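Local coordinates for protein fructose-1,6-bisphosphatase (Pyrococcus furiosus, PDB 1XI6) that hydrolyses the 1-phosphate of D-fructose 1,6-bisphosphate with the help of magnesium, and in vitro acts weakly on inositol-1-phosphate and some other phosphate esters, at residues Ile124-Pro127 with Phe132-Gly135. Numbering follows the deposited sequence.
Sequences IYEP and FFEG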
# COMPACT_ATOMS: atom_id res chain seq x y z
N ILE A 124 6.14 -1.10 3.28
CA ILE A 124 5.24 -0.07 3.79
C ILE A 124 5.85 0.43 5.08
O ILE A 124 6.10 -0.35 6.00
CB ILE A 124 3.81 -0.59 3.98
CG1 ILE A 124 3.16 -0.83 2.62
CG2 ILE A 124 2.97 0.41 4.77
CD1 ILE A 124 1.96 -1.71 2.64
N TYR A 125 6.12 1.73 5.13
CA TYR A 125 6.54 2.35 6.38
C TYR A 125 5.42 3.20 6.96
O TYR A 125 4.85 4.04 6.28
CB TYR A 125 7.83 3.16 6.22
CG TYR A 125 8.30 3.77 7.52
CD1 TYR A 125 8.20 5.14 7.75
CD2 TYR A 125 8.82 2.97 8.55
CE1 TYR A 125 8.62 5.70 8.97
CE2 TYR A 125 9.24 3.52 9.77
CZ TYR A 125 9.14 4.88 9.97
OH TYR A 125 9.55 5.44 11.16
N GLU A 126 5.12 2.95 8.24
CA GLU A 126 4.08 3.68 8.95
C GLU A 126 4.70 4.63 9.97
O GLU A 126 5.01 4.21 11.07
CB GLU A 126 3.13 2.71 9.65
CG GLU A 126 1.84 3.34 10.03
CD GLU A 126 1.05 2.58 11.07
OE1 GLU A 126 1.38 1.41 11.38
OE2 GLU A 126 0.08 3.16 11.58
N PRO A 127 4.90 5.91 9.59
CA PRO A 127 5.64 6.84 10.44
C PRO A 127 5.15 7.00 11.89
O PRO A 127 5.98 7.06 12.78
CB PRO A 127 5.56 8.16 9.66
CG PRO A 127 5.35 7.75 8.27
CD PRO A 127 4.45 6.56 8.35
N PHE A 132 8.05 -0.89 10.07
CA PHE A 132 8.69 -1.18 8.80
C PHE A 132 8.23 -2.53 8.29
O PHE A 132 8.72 -3.56 8.73
CB PHE A 132 10.21 -1.10 8.96
CG PHE A 132 10.97 -1.28 7.68
CD1 PHE A 132 10.62 -0.58 6.53
CD2 PHE A 132 12.06 -2.14 7.63
CE1 PHE A 132 11.34 -0.75 5.35
CE2 PHE A 132 12.78 -2.32 6.46
CZ PHE A 132 12.42 -1.62 5.32
N PHE A 133 7.27 -2.52 7.38
CA PHE A 133 6.73 -3.74 6.80
C PHE A 133 7.50 -4.13 5.55
O PHE A 133 7.77 -3.29 4.68
CB PHE A 133 5.25 -3.58 6.42
CG PHE A 133 4.34 -3.30 7.58
CD1 PHE A 133 4.04 -1.99 7.94
CD2 PHE A 133 3.76 -4.35 8.29
CE1 PHE A 133 3.18 -1.73 9.00
CE2 PHE A 133 2.89 -4.11 9.35
CZ PHE A 133 2.60 -2.79 9.71
N GLU A 134 7.85 -5.40 5.46
CA GLU A 134 8.56 -5.93 4.30
C GLU A 134 7.84 -7.10 3.67
O GLU A 134 7.36 -7.98 4.36
CB GLU A 134 9.98 -6.32 4.68
CG GLU A 134 10.94 -5.15 4.65
CD GLU A 134 12.30 -5.53 5.17
OE1 GLU A 134 12.42 -5.82 6.38
OE2 GLU A 134 13.27 -5.53 4.37
N GLY A 135 7.76 -7.08 2.35
CA GLY A 135 7.17 -8.18 1.59
C GLY A 135 8.23 -8.70 0.64
O GLY A 135 8.58 -8.02 -0.33
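Ile-124 and Phe-133 form a hydrogen-bonded antiparallel pair, the tighter half of this contact. Phe-133 N reaches Ile-124 O at 2.8 Å, the straighter bond seen from the carbonyl (C=O...N 159°); Ile-124 N returns a bond to Phe-133 O at 3.1 Å, with the donor tilted further from the carbonyl plane. Phe-133 carries CG beside its backbone N (chi1 -63°), bringing the ring edge up to the neighbouring strand, Ile-124 O lying in the ring plane. A flat ring suits this place, since it can present its edge to that carbonyl and still meet the isoleucine branch: Ile-124 CG2 touches Phe-133 CD1 at 4.1 Å. Ala-189 of helix 184-193 packs against both side chains in this buried layer.

The other face is looser. Tyr-125 and Phe-132 form the non-hydrogen-bonded pair, where the edge of the Tyr-125 ring touches lightly, CD2 lying 4.2 Å from Phe-132 CA and 4.3 Å from Phe-132 CB, and Phe-132 is partly exposed. Ile-22 of helix 11-28 touches both side chains, while tyrosine suits this buried place because its hydroxyl can hydrogen-bond Glu-26 OE1. Near the turn, Glu-126 OE1 forms a salt bridge with Arg-131, and OE2 a hydrogen bond with Tyr-190 OH.

Together they form the turn end of the beta hairpin of strands 118-126 and 131-136, inside the large sheet of the alpha/beta inositol monophosphatase fold, with helices packed on both its faces.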